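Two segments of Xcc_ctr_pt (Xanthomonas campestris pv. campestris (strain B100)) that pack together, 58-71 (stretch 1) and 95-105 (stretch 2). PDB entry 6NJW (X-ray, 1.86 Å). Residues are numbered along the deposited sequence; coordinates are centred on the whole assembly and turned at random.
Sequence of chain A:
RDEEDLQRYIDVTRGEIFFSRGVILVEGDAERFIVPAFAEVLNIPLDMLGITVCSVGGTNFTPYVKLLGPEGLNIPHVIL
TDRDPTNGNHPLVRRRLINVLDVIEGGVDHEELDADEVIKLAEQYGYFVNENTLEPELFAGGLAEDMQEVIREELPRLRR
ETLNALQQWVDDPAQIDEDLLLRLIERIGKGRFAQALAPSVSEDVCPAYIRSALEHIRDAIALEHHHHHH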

# COMPACT_ATOMS: atom_id res chain seq x y z
N GLY A 58 -7.65 5.38 6.62
CA GLY A 58 -8.75 5.71 5.74
C GLY A 58 -8.21 6.13 4.39
O GLY A 58 -7.15 5.68 3.97
N THR A 59 -8.95 7.02 3.72
CA THR A 59 -8.60 7.43 2.37
C THR A 59 -8.38 8.93 2.27
O THR A 59 -8.24 9.45 1.15
CB THR A 59 -9.66 6.99 1.36
OG1 THR A 59 -10.93 7.56 1.71
CG2 THR A 59 -9.80 5.46 1.35
N ASN A 60 -8.32 9.65 3.38
CA ASN A 60 -8.10 11.08 3.34
C ASN A 60 -6.61 11.34 3.52
O ASN A 60 -6.12 11.42 4.65
CB ASN A 60 -8.92 11.81 4.40
CG ASN A 60 -8.79 13.31 4.27
OD1 ASN A 60 -8.29 13.81 3.26
ND2 ASN A 60 -9.24 14.03 5.29
N PHE A 61 -5.90 11.48 2.41
CA PHE A 61 -4.47 11.76 2.43
C PHE A 61 -4.16 13.25 2.54
O PHE A 61 -3.02 13.62 2.81
CB PHE A 61 -3.81 11.18 1.17
CG PHE A 61 -3.73 9.67 1.19
CD1 PHE A 61 -2.68 9.02 1.81
CD2 PHE A 61 -4.73 8.91 0.60
CE1 PHE A 61 -2.62 7.64 1.84
CE2 PHE A 61 -4.68 7.52 0.62
CZ PHE A 61 -3.62 6.87 1.25
N THR A 62 -5.16 14.12 2.36
CA THR A 62 -4.87 15.55 2.24
C THR A 62 -4.17 16.15 3.46
O THR A 62 -3.20 16.91 3.26
CB THR A 62 -6.18 16.29 1.93
OG1 THR A 62 -6.79 15.65 0.80
CG2 THR A 62 -5.89 17.72 1.57
N PRO A 63 -4.57 15.89 4.71
CA PRO A 63 -3.85 16.50 5.84
C PRO A 63 -2.40 16.10 5.90
O PRO A 63 -1.56 16.91 6.31
CB PRO A 63 -4.62 15.99 7.07
CG PRO A 63 -5.97 15.65 6.53
CD PRO A 63 -5.74 15.11 5.17
N TYR A 64 -2.07 14.87 5.49
CA TYR A 64 -0.67 14.43 5.50
C TYR A 64 0.13 15.07 4.38
O TYR A 64 1.32 15.38 4.56
CB TYR A 64 -0.61 12.91 5.41
CG TYR A 64 -1.12 12.30 6.67
CD1 TYR A 64 -2.49 12.10 6.87
CD2 TYR A 64 -0.26 11.96 7.70
CE1 TYR A 64 -2.98 11.54 8.04
CE2 TYR A 64 -0.74 11.41 8.88
CZ TYR A 64 -2.10 11.21 9.04
OH TYR A 64 -2.57 10.65 10.21
N VAL A 65 -0.46 15.22 3.19
CA VAL A 65 0.25 15.90 2.12
C VAL A 65 0.48 17.37 2.49
O VAL A 65 1.52 17.96 2.17
CB VAL A 65 -0.49 15.74 0.78
CG1 VAL A 65 0.14 16.59 -0.30
CG2 VAL A 65 -0.49 14.28 0.38
N LYS A 66 -0.49 17.99 3.18
CA LYS A 66 -0.25 19.35 3.68
C LYS A 66 0.93 19.38 4.64
O LYS A 66 1.80 20.26 4.56
CB LYS A 66 -1.51 19.90 4.35
CG LYS A 66 -2.61 20.31 3.35
CD LYS A 66 -3.89 20.72 4.10
CE LYS A 66 -4.96 21.29 3.17
NZ LYS A 66 -6.16 21.71 3.96
N LEU A 67 1.01 18.41 5.55
CA LEU A 67 2.11 18.39 6.51
C LEU A 67 3.46 18.21 5.82
O LEU A 67 4.45 18.86 6.19
CB LEU A 67 1.89 17.28 7.53
CG LEU A 67 3.06 17.01 8.48
CD1 LEU A 67 3.31 18.22 9.39
CD2 LEU A 67 2.77 15.75 9.31
N LEU A 68 3.52 17.35 4.81
CA LEU A 68 4.79 16.98 4.17
C LEU A 68 5.10 17.79 2.92
O LEU A 68 6.24 17.76 2.45
CB LEU A 68 4.80 15.48 3.84
CG LEU A 68 4.38 14.56 4.99
CD1 LEU A 68 4.09 13.14 4.48
CD2 LEU A 68 5.44 14.52 6.07
N GLY A 69 4.15 18.54 2.38
CA GLY A 69 4.35 19.29 1.17
C GLY A 69 5.17 20.55 1.35
O GLY A 69 5.69 20.84 2.43
N PRO A 70 5.31 21.32 0.27
CA PRO A 70 6.24 22.47 0.32
C PRO A 70 5.78 23.58 1.24
O PRO A 70 6.62 24.38 1.67
CB PRO A 70 6.31 22.94 -1.14
CG PRO A 70 5.06 22.42 -1.79
CD PRO A 70 4.77 21.11 -1.08
N GLU A 71 4.50 23.68 1.56
CA GLU A 71 4.06 24.69 2.52
C GLU A 71 4.07 24.17 3.94
O GLU A 71 3.67 24.89 4.87
CB GLU A 71 2.66 25.20 2.15
CG GLU A 71 2.64 26.02 0.85
CD GLU A 71 3.49 27.28 0.94
OE1 GLU A 71 3.34 28.06 1.92
OE2 GLU A 71 4.31 27.50 0.04
N ARG A 95 -11.28 12.23 -7.01
CA ARG A 95 -11.41 13.35 -6.07
C ARG A 95 -10.32 13.28 -5.00
O ARG A 95 -9.71 14.30 -4.66
CB ARG A 95 -12.80 13.34 -5.43
CG ARG A 95 -13.07 14.48 -4.45
CD ARG A 95 -12.98 15.84 -5.14
NE ARG A 95 -13.87 15.86 -6.30
CZ ARG A 95 -13.80 16.75 -7.28
NH1 ARG A 95 -12.88 17.70 -7.26
NH2 ARG A 95 -14.66 16.66 -8.29
N ARG A 96 -10.08 12.08 -4.48
CA ARG A 96 -9.02 11.88 -3.49
C ARG A 96 -7.68 12.40 -4.01
O ARG A 96 -6.94 13.06 -3.27
CB ARG A 96 -8.95 10.40 -3.13
CG ARG A 96 -7.86 10.00 -2.13
CD ARG A 96 -7.77 8.47 -2.06
NE ARG A 96 -9.10 7.88 -2.12
CZ ARG A 96 -9.40 6.70 -2.68
NH1 ARG A 96 -8.44 5.97 -3.23
NH2 ARG A 96 -10.65 6.27 -2.68
N LEU A 97 -7.37 12.16 -5.29
CA LEU A 97 -6.10 12.59 -5.84
C LEU A 97 -6.11 14.05 -6.26
O LEU A 97 -5.08 14.72 -6.17
CB LEU A 97 -5.70 11.71 -7.04
CG LEU A 97 -5.25 10.29 -6.70
CD1 LEU A 97 -4.85 9.51 -7.95
CD2 LEU A 97 -4.10 10.32 -5.70
N ILE A 98 -7.25 14.58 -6.71
CA ILE A 98 -7.32 16.02 -6.93
C ILE A 98 -7.10 16.77 -5.62
O ILE A 98 -6.44 17.82 -5.59
CB ILE A 98 -8.66 16.40 -7.59
CG1 ILE A 98 -8.68 15.91 -9.05
CG2 ILE A 98 -8.88 17.91 -7.53
CD1 ILE A 98 -10.03 16.07 -9.72
N ASN A 99 -7.62 16.23 -4.52
CA ASN A 99 -7.46 16.88 -3.23
C ASN A 99 -5.99 17.00 -2.84
O ASN A 99 -5.57 18.03 -2.29
CB ASN A 99 -8.25 16.14 -2.16
CG ASN A 99 -9.74 16.49 -2.21
OD1 ASN A 99 -10.11 17.53 -2.72
ND2 ASN A 99 -10.58 15.60 -1.70
N VAL A 100 -5.17 15.98 -3.14
CA VAL A 100 -3.74 16.14 -2.84
C VAL A 100 -3.00 16.88 -3.96
O VAL A 100 -2.02 17.58 -3.68
CB VAL A 100 -3.07 14.79 -2.53
CG1 VAL A 100 -3.63 14.22 -1.24
CG2 VAL A 100 -3.23 13.79 -3.66
N LEU A 101 -3.43 16.76 -5.22
CA LEU A 101 -2.73 17.50 -6.26
C LEU A 101 -2.93 19.00 -6.11
O LEU A 101 -2.02 19.78 -6.44
CB LEU A 101 -3.18 17.03 -7.64
CG LEU A 101 -2.66 15.65 -8.11
CD1 LEU A 101 -3.46 15.16 -9.31
CD2 LEU A 101 -1.18 15.69 -8.43
N ASP A 102 -4.09 19.43 -5.60
CA ASP A 102 -4.29 20.84 -5.29
C ASP A 102 -3.28 21.36 -4.28
O ASP A 102 -2.92 22.54 -4.30
CB ASP A 102 -5.70 21.08 -4.77
CG ASP A 102 -6.76 20.99 -5.85
OD1 ASP A 102 -6.41 21.04 -7.05
OD2 ASP A 102 -7.94 20.85 -5.49
N VAL A 103 -2.81 20.49 -3.37
CA VAL A 103 -1.78 20.87 -2.41
C VAL A 103 -0.39 20.81 -3.05
O VAL A 103 0.37 21.78 -3.02
CB VAL A 103 -1.87 19.97 -1.16
CG1 VAL A 103 -0.75 20.29 -0.18
CG2 VAL A 103 -3.24 20.09 -0.50
N ILE A 104 -0.03 19.65 -3.62
CA ILE A 104 1.34 19.49 -4.08
C ILE A 104 1.60 20.23 -5.39
O ILE A 104 2.77 20.49 -5.72
CB ILE A 104 1.68 17.99 -4.23
CG1 ILE A 104 3.20 17.78 -4.25
CG2 ILE A 104 1.08 17.43 -5.51
CD1 ILE A 104 3.83 17.79 -2.86
N GLU A 105 0.56 20.60 -6.12
CA GLU A 105 0.69 21.33 -7.38
C GLU A 105 -0.29 22.50 -7.35
O GLU A 105 -1.18 22.65 -8.19
CB GLU A 105 0.44 20.39 -8.57
CG GLU A 105 0.87 20.91 -9.92
CD GLU A 105 0.58 19.91 -11.05
OE1 GLU A 105 -0.61 19.76 -11.41
OE2 GLU A 105 1.54 19.29 -11.57
O HOH W 1 -7.06 12.67 -0.19

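The helix spanning residues 62-68 lies against helix 95-104 in nearly parallel fashion, with an angle of 17° between their directions and axes 9.1 Å apart at closest approach. The contact buries 553 Å² in total, and no direct hydrogen bond crosses it; it rests on apolar packing and a single bridging water.

Val103 covers the most surface. Its CA-to-CB bond points toward the first stretch, and its rotamer is t; CG1 meets Val65 CG1 at 3.8 Å and CG2 lies 4.1 Å from Thr62 CG2, while Lys66 CG lies across both methyls, 3.9 Å from Val103 CG2 and 4.0 Å from Val103 CG1. Lys66 thus contributes the aliphatic part of an extended chain. Val65, itself buried, faces back between Val103 and Val100, its CG2 only 3.5 Å from Val100 CG1. That same Val100 methyl also packs on Phe61 CB at 3.9 Å. Short, branched side chains suit this close approach, in which the CA atoms of Thr62 and Val100 are 5.2 Å apart.

Arg96 anchors the other end of the contact. Its CG lies 3.3 Å from Thr59 O, Thr59 CB sits over one face of the guanidinium, and CD reaches the edge of the Phe61 ring, 4.1 Å from CD2. NH1 and NH2 are hydrogen-bonded elsewhere in the structure, but NE is buried without a partner. The Arg96 backbone contributes too: water 1 donates to Arg96 O (3.1 Å), accepts from Phe61 N (3.1 Å) and bonds Thr62 OG1 (3.2 Å). Nearby, Asn60 OD1 caps the helix by accepting from Thr62 N at 3.3 Å.

Past the end of helix 62-68, Pro70 CD packs 3.9 Å from Ile104 CD1, and Gly69 CA lies 4.3 Å from the same Ile104 CD1. A CB on Gly69 would point toward the second stretch, but would clash with Val65 O, at 2.8 Å, within its own stretch.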